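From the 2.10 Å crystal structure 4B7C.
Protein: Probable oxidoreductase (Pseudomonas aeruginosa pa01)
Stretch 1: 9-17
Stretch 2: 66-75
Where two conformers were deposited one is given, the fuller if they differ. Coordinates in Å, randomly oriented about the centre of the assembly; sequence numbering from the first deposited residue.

Stretch 1 (9-17) RQYQLAQRP
Stretch 2, residues 66-75: PPVGIGEVMR

A strand can satisfy some of its backbone polar groups with a partner that is not itself a strand, and residues 9-17 and 66-75 of this probable oxidoreductase illustrate how. Residues 9-13 are extended (phi/psi -101/151 at Gln12, -74/118 at Leu13); the partner has no regular secondary structure, yet meets them at a single beta bridge, Gln12 with Val73, CA atoms 4.2 Å apart, with pairing in opposite sequence order. Two hydrogen bonds flank the bridge: Met74 N to Tyr11 O (2.8 Å, 179° at hydrogen) and Leu13 N to Glu72 O (2.9 Å, 162°). The same acceptors also receive CA-H...O contacts, Val73 CA to Tyr11 O at 3.6 Å and Gln12 CA to Glu72 O at 3.2 Å.

Just before Val73 the partner makes a type II turn, Gly69 to Glu72, closed by Glu72 N to Gly69 O (3.1 Å). Gly71, at phi/psi 85/-7, takes a conformation in which a CB would jam against the preceding carbonyl; its N donates to Leu13 O (2.7 Å, 173°), so Leu13 is engaged through both N and O. Within the turn, Glu72 (chi1 m, chi2 t) accepts from Gly69 N at OE1 (2.9 Å).

Val68 O is satisfied by a side chain. Arg16 (chi1 m, chi2 -137°, chi3 p) brings its guanidinium edge to this carbonyl: NH2 donates to Val68 O at 2.7 Å, while NH1 adds a weak bond to Val68 O at 3.3 Å and 126°. Ile70 CD1 covers one guanidinium face. Pro66 O accepts from Arg75 NH2 (2.8 Å) and NH1 (3.0 Å). Arg16 NE and NH2 and both Gln10 amide atoms bond elsewhere in the structure, although Gln10 NE2 lies 3.1 Å from Val73 CG2. Leu13 (t, p) supplies apolar packing, with CB 3.8 Å from Val68 CG1 and CD2 4.2 Å from Ile70 CD1 (Ile70 m, m). Gln12 OE1 and Gly71 O, 3.5 Å apart, are both acceptors and form no hydrogen bond.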

# COMPACT_ATOMS: atom_id res chain seq x y z
N ARG B 9 8.68 42.77 1.51
CA ARG B 9 7.77 42.34 2.56
C ARG B 9 7.74 40.81 2.56
O ARG B 9 7.66 40.19 1.50
CB ARG B 9 6.35 42.87 2.36
CG ARG B 9 6.25 44.39 2.28
CD ARG B 9 4.85 44.81 1.87
NE ARG B 9 4.49 44.28 0.56
CZ ARG B 9 3.25 44.19 0.10
NH1 ARG B 9 2.21 44.59 0.84
NH2 ARG B 9 3.03 43.68 -1.10
N GLN B 10 7.77 40.24 3.76
CA GLN B 10 7.81 38.79 3.93
C GLN B 10 6.88 38.32 5.04
O GLN B 10 6.76 38.98 6.08
CB GLN B 10 9.21 38.33 4.31
CG GLN B 10 10.34 38.82 3.43
CD GLN B 10 11.66 38.28 3.95
OE1 GLN B 10 11.96 38.40 5.14
NE2 GLN B 10 12.44 37.65 3.07
N TYR B 11 6.26 37.18 4.82
CA TYR B 11 5.60 36.46 5.90
C TYR B 11 6.53 35.37 6.39
O TYR B 11 6.88 34.45 5.64
CB TYR B 11 4.27 35.87 5.47
CG TYR B 11 3.13 36.82 5.67
CD1 TYR B 11 2.67 37.12 6.95
CD2 TYR B 11 2.51 37.42 4.58
CE1 TYR B 11 1.61 38.00 7.13
CE2 TYR B 11 1.47 38.31 4.76
CZ TYR B 11 1.02 38.59 6.04
OH TYR B 11 -0.01 39.47 6.21
N GLN B 12 6.94 35.49 7.65
CA GLN B 12 7.79 34.49 8.28
C GLN B 12 6.96 33.58 9.17
O GLN B 12 5.92 33.99 9.68
CB GLN B 12 8.87 35.15 9.12
CG GLN B 12 9.82 36.02 8.33
CD GLN B 12 10.80 36.77 9.21
OE1 GLN B 12 10.69 36.75 10.43
NE2 GLN B 12 11.76 37.45 8.58
N LEU B 13 7.41 32.34 9.31
CA LEU B 13 6.78 31.42 10.25
C LEU B 13 7.19 31.82 11.67
O LEU B 13 8.37 31.80 12.01
CB LEU B 13 7.18 29.97 9.97
CG LEU B 13 6.52 28.90 10.84
CD1 LEU B 13 5.02 28.84 10.57
CD2 LEU B 13 7.18 27.54 10.62
N ALA B 14 6.20 32.20 12.47
CA ALA B 14 6.45 32.79 13.80
C ALA B 14 6.34 31.75 14.91
O ALA B 14 7.14 31.72 15.83
CB ALA B 14 5.48 33.93 14.05
N GLN B 15 5.32 30.90 14.81
CA GLN B 15 5.15 29.79 15.76
C GLN B 15 4.43 28.62 15.10
O GLN B 15 3.56 28.81 14.24
CB GLN B 15 4.40 30.24 17.02
CG GLN B 15 3.03 30.85 16.77
CD GLN B 15 2.29 31.25 18.05
OE1 GLN B 15 2.89 31.66 19.06
NE2 GLN B 15 0.97 31.12 18.03
N ARG B 16 4.76 27.42 15.54
CA ARG B 16 4.15 26.20 15.02
C ARG B 16 2.72 26.15 15.51
O ARG B 16 2.48 26.21 16.71
CB ARG B 16 4.92 24.95 15.47
CG ARG B 16 6.43 25.12 15.38
CD ARG B 16 7.18 23.95 14.81
NE ARG B 16 7.12 24.16 13.39
CZ ARG B 16 8.12 24.36 12.54
NH1 ARG B 16 9.40 24.38 12.89
NH2 ARG B 16 7.78 24.53 11.27
N PRO B 17 1.75 26.04 14.58
CA PRO B 17 0.36 26.02 14.98
C PRO B 17 -0.08 24.71 15.62
O PRO B 17 0.43 23.63 15.28
CB PRO B 17 -0.39 26.20 13.66
CG PRO B 17 0.50 25.60 12.64
CD PRO B 17 1.91 25.83 13.13
N PRO B 66 11.97 19.35 4.19
CA PRO B 66 12.13 19.80 5.57
C PRO B 66 11.08 20.83 5.99
O PRO B 66 10.64 21.63 5.17
CB PRO B 66 13.53 20.43 5.58
CG PRO B 66 14.24 19.83 4.42
CD PRO B 66 13.18 19.60 3.38
N PRO B 67 10.69 20.83 7.28
CA PRO B 67 9.76 21.86 7.74
C PRO B 67 10.32 23.26 7.55
O PRO B 67 11.53 23.45 7.55
CB PRO B 67 9.60 21.57 9.24
CG PRO B 67 10.30 20.29 9.52
CD PRO B 67 11.20 19.97 8.37
N VAL B 68 9.43 24.23 7.41
CA VAL B 68 9.84 25.63 7.42
C VAL B 68 10.37 25.98 8.81
O VAL B 68 9.74 25.65 9.82
CB VAL B 68 8.67 26.56 7.04
CG1 VAL B 68 9.07 28.02 7.26
CG2 VAL B 68 8.24 26.29 5.61
N GLY B 69 11.54 26.60 8.87
CA GLY B 69 12.16 26.97 10.15
C GLY B 69 11.45 28.15 10.77
O GLY B 69 10.87 28.97 10.06
N ILE B 70 11.48 28.23 12.10
CA ILE B 70 10.96 29.40 12.80
C ILE B 70 11.79 30.61 12.42
O ILE B 70 13.02 30.56 12.43
CB ILE B 70 11.00 29.22 14.34
CG1 ILE B 70 10.08 28.06 14.75
CG2 ILE B 70 10.58 30.50 15.04
CD1 ILE B 70 8.61 28.31 14.49
N GLY B 71 11.11 31.70 12.06
CA GLY B 71 11.79 32.92 11.61
C GLY B 71 12.16 32.94 10.13
O GLY B 71 12.61 33.95 9.61
N GLU B 72 11.96 31.82 9.45
CA GLU B 72 12.20 31.73 8.00
C GLU B 72 10.98 32.21 7.23
O GLU B 72 9.84 32.05 7.67
CB GLU B 72 12.49 30.29 7.56
CG GLU B 72 13.92 29.81 7.78
CD GLU B 72 14.15 28.39 7.27
OE1 GLU B 72 13.21 27.74 6.73
OE2 GLU B 72 15.30 27.92 7.41
N VAL B 73 11.23 32.75 6.04
CA VAL B 73 10.15 33.10 5.13
C VAL B 73 9.33 31.86 4.81
O VAL B 73 9.88 30.81 4.49
CB VAL B 73 10.68 33.71 3.82
CG1 VAL B 73 9.52 34.04 2.88
CG2 VAL B 73 11.49 34.95 4.14
N MET B 74 8.02 31.98 4.91
CA MET B 74 7.14 30.85 4.66
C MET B 74 7.32 30.31 3.23
O MET B 74 7.43 31.07 2.27
CB MET B 74 5.68 31.23 4.89
CG MET B 74 4.69 30.11 4.64
SD MET B 74 5.01 28.60 5.54
CE MET B 74 3.76 27.57 4.77
N ARG B 75 7.35 28.98 3.12
CA ARG B 75 7.53 28.32 1.83
C ARG B 75 6.30 28.47 0.95
O ARG B 75 5.18 28.32 1.41
CB ARG B 75 7.85 26.83 2.01
CG ARG B 75 8.04 26.05 0.71
CD ARG B 75 8.49 24.60 0.90
NE ARG B 75 9.67 24.53 1.76
CZ ARG B 75 9.79 23.79 2.86
NH1 ARG B 75 8.81 22.98 3.28
NH2 ARG B 75 10.93 23.85 3.54